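Side-chain contacts in glutaredoxin 2 (Salmonella enterica subsp. enterica serovar Typhimurium, PDB 3IR4), which binds glutathione and, as a member of the glutaredoxin family with a glutathione S-transferase-like fold, probably catalyses glutathione-dependent reduction of disulfides: residues A[4-9]-A[16-21]; A[20-23]-A[28-31]; A[90-95]-A[155-160]. All coordinates share one frame; numbering follows the deposited sequence.

Contacts 1 and 2 belong to one beta-alpha-beta unit of the thioredoxin-like N-terminal domain: both use helix 13-25, and strands 5-8 and 30-33, which they reach, are neighbours in the same sheet. Their centres lie 6 Å apart, and backbone bonds such as Leu6 N to Glu30 O, 2.9 Å, tie them together. Contact 1 runs up to the glutathione pocket through Tyr9, which touches the ligand; the side chain of Phe22, in contact 2, is about 12 Å from the bound glutathione. Contact 3 joins two helices of the C-terminal domain, across the centre of the chain, its own centre about 25 Å from that of contact 1 and 27 Å from that of contact 2.

Contact 1 (A[4-9]-A[16-21]); sequences MKLYIY and VKARMI
Leu6 and Ile8 of strand 5-8 reach down onto Ala18 and Arg19 of helix 13-25, the first strand and first helix of the thioredoxin-like beta-alpha-beta unit. The two elements run nearly antiparallel, their axes at 158° and 9.6 Å apart at closest approach, as expected where a helix returns across the sheet. Leu6 and Ile8 are alternate residues of the strand, which puts both on the helix-facing side. The CB of Leu6 points at the helix, and with CG anti to the backbone N (chi1 -169°) the branch is carried on in that direction. Both methyls rest on a single small partner: Leu6 CD1 lies 4.0 Å from Ala18 CB, and Leu6 CD2 lies 3.9 Å from the same carbon. Alanine suits this place because a lone methyl lets the helix come close to the strand; Ala18 also touches Ile68 of helix 65-74. Leu6 CD2 also lies 3.5 Å from Arg19 CG in the conformers given, the two side chains crossing at a slant.

Arginine works here as a long chain with a greasy root and a polar end. From CB, its CG lies against Leu6 and its CD against Ile8. The step from CG to CD runs back alongside the helix toward its start, and the bend at chi3 (65°) then turns NE off that line; NH1 makes a long, weak ion pair with Asp10. The side chain of Ile8 also touches the Cys12-Cys15 pair, a CxxC pattern at a helix start like that of thioredoxins and probably the redox site. Ile8 approaches Arg19 at about a right angle, its CD1 stopping 4.1 Å from Arg19 CD.

Contact 2 (A[20-23]-A[28-31]); sequences MIFG and PVEL
Val29 lies over a face of the Phe22 ring, and the carbonyl of Pro28 comes near it, just where the chain, having left helix 13-25, turns back into strand 30-33; the contact therefore lies at the return from helix to second strand in the beta-alpha-beta crossover. Pro28 comes first and takes part through its backbone. Its ring points away from the helix, while its carbonyl O comes within 3.8 Å of Phe22 CD1, obliquely to the aromatic plane. That oxygen accepts a hydrogen bond from Asn2 ND2. A proline, which has no N-H to satisfy, fits this exposed turn into the strand.

Val29 follows and carries most of the contact. Its CB sits over one face of the Phe22 ring, 3.5 Å above the plane and displaced toward the rim, in a CH-pi contact 21° off the ring normal. The two methyls then spread across the same ring: with chi1 at 61°, CG1 of Val29 lies between the backbone N and the carbonyl carbon and meets Phe22 CG at 3.8 Å, while Val29 CG2 lies over the far end, 3.9 Å from Phe22 CZ. Branching at CB thus lets one short side chain touch both ends of a flat ring, and phenylalanine offers the broad apolar surface that such a fork can rest on.

Glu30 begins the strand proper, its backbone hydrogen-bonded to Leu6 of strand 5-8 and to Met4 just before it. Leu31 comes next and lies beside Arg19. Phe22 itself is packed further against Val72 of helix 65-74, Met4 and Ile27, and Val29 touches Leu6, which places the ring between helix 65-74 and the edge of the sheet.

Contact 3 (A[90-95]-A[155-160]); sequences EEWLRK and RLLDKL
An apolar helix-to-helix contact, built round one tryptophan, joins helix 87-97 to residues 155-160 of helix 143-160, with Trp92 and Leu157 at its middle. Their CA atoms, 7.7 Å apart, are the closest pair between the segments. The indole lies along the interface with one face turned to the partner helix, its CG anti to the backbone N (chi1 -173°), and Leu157 lies over that face. Two atoms of the leucine share it: Leu157 CB is 3.8 Å from Trp92 CE2, and Leu157 CD2 reaches the outer end of the benzo ring, 3.7 Å from Trp92 CH2. The second is a CH-pi contact, 26° off the normal of the six-membered ring.

Both helices belong to the all-helical C-terminal domain of the GST-like fold, and helix 173-185 also reaches the indole, through Leu181. Leucine suits the buried position because its CB and a methyl can both rest on an aromatic face. Leu156, one residue earlier, is exposed and comes at the ring edge, near its plane, with CD2 4.3 Å from Trp92 CD1.

The indole NE1 donates a hydrogen bond to Asp153 O, one turn earlier on the partner helix, which helps set the rotation of the ring. The carboxylate of Asp153 in turn forms a salt bridge with Lys95 NZ, set one turn beyond Trp92.

Contact 1 (A[4-9]-A[16-21])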
# COMPACT_ATOMS: atom_id res chain seq x y z
N MSE A 4 8.78 -14.86 11.66
CA MSE A 4 8.77 -14.03 10.47
C MSE A 4 8.86 -12.55 10.75
O MSE A 4 8.25 -12.05 11.68
CB MSE A 4 7.56 -14.32 9.59
CG MSE A 4 7.71 -15.68 8.87
SE MSE A 4 6.29 -16.10 7.69
CE MSE A 4 5.10 -16.77 8.99
N LYS A 5 9.66 -11.88 9.93
CA LYS A 5 9.89 -10.44 10.02
C LYS A 5 9.63 -9.83 8.64
O LYS A 5 9.94 -10.44 7.63
CB LYS A 5 11.33 -10.12 10.44
CG LYS A 5 11.74 -10.76 11.76
CD LYS A 5 13.11 -10.35 12.28
CE LYS A 5 13.37 -11.00 13.65
NZ LYS A 5 14.74 -10.72 14.21
N LEU A 6 9.09 -8.62 8.60
CA LEU A 6 8.86 -7.95 7.35
C LEU A 6 9.46 -6.55 7.43
O LEU A 6 9.07 -5.74 8.27
CB LEU A 6 7.36 -7.91 7.13
CG LEU A 6 6.86 -7.48 5.74
CD1 LEU A 6 7.21 -8.54 4.70
CD2 LEU A 6 5.36 -7.25 5.78
N TYR A 7 10.39 -6.28 6.51
CA TYR A 7 11.15 -5.02 6.41
C TYR A 7 10.43 -4.18 5.38
O TYR A 7 10.23 -4.59 4.24
CB TYR A 7 12.61 -5.28 6.05
CG TYR A 7 13.30 -6.08 7.13
CD1 TYR A 7 13.30 -7.46 7.11
CD2 TYR A 7 13.91 -5.45 8.19
CE1 TYR A 7 13.87 -8.19 8.15
CE2 TYR A 7 14.50 -6.16 9.22
CZ TYR A 7 14.49 -7.54 9.18
OH TYR A 7 15.08 -8.28 10.17
N ILE A 8 10.05 -2.97 5.79
CA ILE A 8 9.15 -2.13 5.03
C ILE A 8 9.45 -0.65 5.12
O ILE A 8 10.19 -0.18 5.97
CB ILE A 8 7.67 -2.32 5.53
CG1 ILE A 8 7.48 -1.83 6.98
CG2 ILE A 8 7.22 -3.79 5.43
CD1 ILE A 8 6.03 -1.85 7.48
N TYR A 9 8.77 0.08 4.21
CA TYR A 9 8.48 1.52 4.40
C TYR A 9 6.96 1.56 4.59
O TYR A 9 6.22 0.92 3.85
CB TYR A 9 8.85 2.37 3.19
CG TYR A 9 10.27 2.26 2.75
CD1 TYR A 9 11.31 2.14 3.66
CD2 TYR A 9 10.58 2.30 1.39
CE1 TYR A 9 12.65 2.00 3.20
CE2 TYR A 9 11.88 2.18 0.95
CZ TYR A 9 12.91 2.00 1.85
OH TYR A 9 14.19 1.84 1.37
N VAL A 16 2.38 -2.63 2.03
CA VAL A 16 1.02 -2.87 2.51
C VAL A 16 0.53 -4.21 1.96
O VAL A 16 -0.03 -4.99 2.71
CB VAL A 16 0.09 -1.69 2.15
CG1 VAL A 16 -1.37 -2.01 2.49
CG2 VAL A 16 0.56 -0.40 2.85
N LYS A 17 0.77 -4.48 0.69
CA LYS A 17 0.37 -5.76 0.09
C LYS A 17 0.92 -6.93 0.93
O LYS A 17 0.22 -7.87 1.27
CB LYS A 17 0.84 -5.89 -1.36
CG LYS A 17 0.20 -4.89 -2.28
CD LYS A 17 0.70 -4.98 -3.70
CE LYS A 17 0.34 -3.76 -4.47
NZ LYS A 17 0.62 -3.84 -5.91
N ALA A 18 2.22 -6.85 1.23
CA ALA A 18 2.92 -7.89 1.97
C ALA A 18 2.39 -8.07 3.38
O ALA A 18 2.46 -9.16 3.91
CB ALA A 18 4.41 -7.61 2.01
N ARG A 19 1.86 -7.02 3.98
CA ARG A 19 1.27 -7.09 5.31
C ARG A 19 -0.14 -7.67 5.33
O ARG A 19 -0.60 -8.14 6.37
CB ARG A 19 1.21 -5.70 5.92
CG ARG A 19 2.57 -5.16 6.26
CD ARG A 19 2.50 -3.69 6.63
NE ARG A 19 1.74 -3.56 7.85
CZ ARG A 19 1.34 -2.41 8.38
NH1 ARG A 19 1.62 -1.26 7.78
NH2 ARG A 19 0.65 -2.42 9.52
N MSE A 20 -0.86 -7.57 4.22
CA MSE A 20 -2.28 -7.91 4.25
C MSE A 20 -2.62 -9.34 4.66
O MSE A 20 -3.52 -9.54 5.43
CB MSE A 20 -2.95 -7.60 2.91
CG MSE A 20 -3.06 -6.11 2.64
SE MSE A 20 -3.74 -5.71 0.87
CE MSE A 20 -5.57 -6.28 1.11
N ILE A 21 -1.92 -10.34 4.10
CA ILE A 21 -2.28 -11.73 4.40
C ILE A 21 -2.02 -12.03 5.86
O ILE A 21 -2.75 -12.81 6.48
CB ILE A 21 -1.59 -12.76 3.47
CG1 ILE A 21 -2.06 -12.58 2.02
CG2 ILE A 21 -1.85 -14.21 3.95
CD1 ILE A 21 -3.48 -12.86 1.74

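Contact 2 (A[20-23]-A[28-31])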
# COMPACT_ATOMS: atom_id res chain seq x y z
N MSE A 20 -0.86 -7.57 4.22
CA MSE A 20 -2.28 -7.91 4.25
C MSE A 20 -2.62 -9.34 4.66
O MSE A 20 -3.52 -9.54 5.43
CB MSE A 20 -2.95 -7.60 2.91
CG MSE A 20 -3.06 -6.11 2.64
SE MSE A 20 -3.74 -5.71 0.87
CE MSE A 20 -5.57 -6.28 1.11
N ILE A 21 -1.92 -10.34 4.10
CA ILE A 21 -2.28 -11.73 4.40
C ILE A 21 -2.02 -12.03 5.86
O ILE A 21 -2.75 -12.81 6.48
CB ILE A 21 -1.59 -12.76 3.47
CG1 ILE A 21 -2.06 -12.58 2.02
CG2 ILE A 21 -1.85 -14.21 3.95
CD1 ILE A 21 -3.48 -12.86 1.74
N PHE A 22 -0.96 -11.46 6.45
CA PHE A 22 -0.71 -11.67 7.87
C PHE A 22 -1.93 -11.26 8.68
O PHE A 22 -2.36 -11.93 9.61
CB PHE A 22 0.53 -10.92 8.33
CG PHE A 22 1.81 -11.49 7.83
CD1 PHE A 22 2.41 -12.57 8.46
CD2 PHE A 22 2.44 -10.95 6.72
CE1 PHE A 22 3.60 -13.09 8.01
CE2 PHE A 22 3.64 -11.49 6.26
CZ PHE A 22 4.22 -12.56 6.93
N GLY A 23 -2.49 -10.10 8.36
CA GLY A 23 -3.65 -9.64 9.07
C GLY A 23 -4.88 -10.47 8.84
O GLY A 23 -5.59 -10.85 9.77
N PRO A 28 1.11 -14.02 13.07
CA PRO A 28 1.98 -12.99 13.61
C PRO A 28 3.09 -12.58 12.64
O PRO A 28 3.64 -13.42 11.93
CB PRO A 28 2.52 -13.61 14.90
CG PRO A 28 1.52 -14.67 15.27
CD PRO A 28 1.00 -15.18 13.96
N VAL A 29 3.47 -11.30 12.72
CA VAL A 29 4.59 -10.79 11.95
C VAL A 29 5.25 -9.65 12.70
O VAL A 29 4.55 -8.85 13.32
CB VAL A 29 4.18 -10.35 10.52
CG1 VAL A 29 3.16 -9.23 10.56
CG2 VAL A 29 5.43 -10.00 9.67
N GLU A 30 6.57 -9.62 12.69
CA GLU A 30 7.31 -8.50 13.27
C GLU A 30 7.65 -7.50 12.19
O GLU A 30 8.48 -7.77 11.32
CB GLU A 30 8.59 -8.97 13.94
CG GLU A 30 9.35 -7.90 14.64
CD GLU A 30 10.73 -8.37 14.98
OE1 GLU A 30 10.90 -9.18 15.87
OE2 GLU A 30 11.69 -7.95 14.31
N LEU A 31 7.00 -6.32 12.24
CA LEU A 31 7.28 -5.27 11.30
C LEU A 31 8.55 -4.51 11.67
O LEU A 31 8.78 -4.24 12.84
CB LEU A 31 6.14 -4.29 11.26
CG LEU A 31 4.76 -4.87 10.91
CD1 LEU A 31 3.69 -3.76 10.97
CD2 LEU A 31 4.76 -5.57 9.55

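Contact 3 (A[90-95]-A[155-160])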
# COMPACT_ATOMS: atom_id res chain seq x y z
N GLU A 90 -8.36 -4.29 -12.79
CA GLU A 90 -6.99 -4.14 -13.25
C GLU A 90 -6.89 -2.85 -14.09
O GLU A 90 -5.96 -2.08 -13.94
CB GLU A 90 -6.54 -5.36 -14.03
CG GLU A 90 -5.13 -5.31 -14.56
CD GLU A 90 -4.79 -6.53 -15.41
OE1 GLU A 90 -5.52 -6.77 -16.41
OE2 GLU A 90 -3.81 -7.22 -15.10
N GLU A 91 -7.87 -2.62 -14.95
CA GLU A 91 -7.88 -1.45 -15.82
C GLU A 91 -8.05 -0.16 -15.03
O GLU A 91 -7.33 0.83 -15.26
CB GLU A 91 -9.00 -1.61 -16.85
CG GLU A 91 -9.32 -0.41 -17.73
CD GLU A 91 -10.54 -0.68 -18.67
OE1 GLU A 91 -11.71 -0.83 -18.20
OE2 GLU A 91 -10.33 -0.73 -19.89
N TRP A 92 -8.94 -0.18 -14.05
CA TRP A 92 -9.20 0.99 -13.22
C TRP A 92 -7.93 1.34 -12.44
O TRP A 92 -7.54 2.50 -12.36
CB TRP A 92 -10.37 0.70 -12.28
CG TRP A 92 -10.84 1.88 -11.49
CD1 TRP A 92 -11.80 2.78 -11.85
CD2 TRP A 92 -10.35 2.30 -10.23
NE1 TRP A 92 -11.94 3.73 -10.89
CE2 TRP A 92 -11.05 3.47 -9.89
CE3 TRP A 92 -9.39 1.81 -9.36
CZ2 TRP A 92 -10.83 4.14 -8.69
CZ3 TRP A 92 -9.16 2.49 -8.17
CH2 TRP A 92 -9.86 3.64 -7.86
N LEU A 93 -7.30 0.33 -11.84
CA LEU A 93 -6.09 0.52 -11.09
C LEU A 93 -4.98 1.07 -11.96
O LEU A 93 -4.25 1.97 -11.51
CB LEU A 93 -5.64 -0.78 -10.44
CG LEU A 93 -6.45 -1.20 -9.22
CD1 LEU A 93 -6.06 -2.63 -8.83
CD2 LEU A 93 -6.22 -0.20 -8.07
N ARG A 94 -4.83 0.55 -13.17
CA ARG A 94 -3.79 1.03 -14.07
C ARG A 94 -3.98 2.53 -14.32
O ARG A 94 -3.05 3.32 -14.20
CB ARG A 94 -3.88 0.27 -15.39
CG ARG A 94 -2.70 0.50 -16.34
CD ARG A 94 -3.09 0.30 -17.78
NE ARG A 94 -4.06 1.35 -18.13
CZ ARG A 94 -3.76 2.63 -18.35
NH1 ARG A 94 -2.50 3.06 -18.29
NH2 ARG A 94 -4.73 3.50 -18.61
N LYS A 95 -5.21 2.92 -14.61
CA LYS A 95 -5.55 4.33 -14.88
C LYS A 95 -5.26 5.21 -13.67
O LYS A 95 -4.54 6.20 -13.77
CB LYS A 95 -7.02 4.44 -15.30
CG LYS A 95 -7.50 5.87 -15.51
CD LYS A 95 -8.90 5.97 -16.10
CE LYS A 95 -9.94 5.42 -15.17
NZ LYS A 95 -9.87 5.98 -13.79
N ARG A 155 -16.29 7.05 -8.08
CA ARG A 155 -17.71 6.78 -8.31
C ARG A 155 -17.91 5.53 -9.20
O ARG A 155 -18.88 4.81 -9.01
CB ARG A 155 -18.44 8.01 -8.86
CG ARG A 155 -18.58 9.14 -7.86
CD ARG A 155 -19.60 10.18 -8.25
NE ARG A 155 -19.42 10.64 -9.63
CZ ARG A 155 -18.62 11.64 -9.99
NH1 ARG A 155 -18.53 11.97 -11.28
NH2 ARG A 155 -17.91 12.31 -9.09
N LEU A 156 -17.03 5.30 -10.17
CA LEU A 156 -17.13 4.07 -10.98
C LEU A 156 -16.74 2.88 -10.11
O LEU A 156 -17.41 1.86 -10.11
CB LEU A 156 -16.29 4.16 -12.25
CG LEU A 156 -16.27 2.87 -13.10
CD1 LEU A 156 -17.65 2.41 -13.56
CD2 LEU A 156 -15.35 3.05 -14.30
N LEU A 157 -15.63 2.99 -9.39
CA LEU A 157 -15.19 1.91 -8.53
C LEU A 157 -16.30 1.45 -7.58
O LEU A 157 -16.51 0.26 -7.36
CB LEU A 157 -13.96 2.29 -7.70
CG LEU A 157 -13.42 1.20 -6.77
CD1 LEU A 157 -12.85 0.03 -7.53
CD2 LEU A 157 -12.37 1.79 -5.81
N ASP A 158 -17.04 2.40 -7.07
CA ASP A 158 -18.14 2.11 -6.17
C ASP A 158 -19.11 1.08 -6.73
O ASP A 158 -19.66 0.26 -6.00
CB ASP A 158 -18.89 3.42 -5.89
CG ASP A 158 -19.91 3.30 -4.79
OD1 ASP A 158 -19.49 3.12 -3.63
OD2 ASP A 158 -21.13 3.44 -5.09
N LYS A 159 -19.38 1.18 -8.02
CA LYS A 159 -20.32 0.27 -8.68
C LYS A 159 -19.74 -1.12 -8.94
O LYS A 159 -20.48 -2.07 -9.21
CB LYS A 159 -20.78 0.92 -9.98
CG LYS A 159 -21.50 2.26 -9.73
CD LYS A 159 -21.93 2.93 -11.00
CE LYS A 159 -22.61 4.28 -10.73
NZ LYS A 159 -21.72 5.28 -10.05
N LEU A 160 -18.43 -1.26 -8.83
CA LEU A 160 -17.71 -2.50 -9.10
C LEU A 160 -17.37 -3.30 -7.85
O LEU A 160 -17.12 -4.49 -7.96
CB LEU A 160 -16.42 -2.21 -9.86
CG LEU A 160 -16.56 -1.36 -11.13
CD1 LEU A 160 -15.16 -1.19 -11.74
CD2 LEU A 160 -17.63 -1.89 -12.12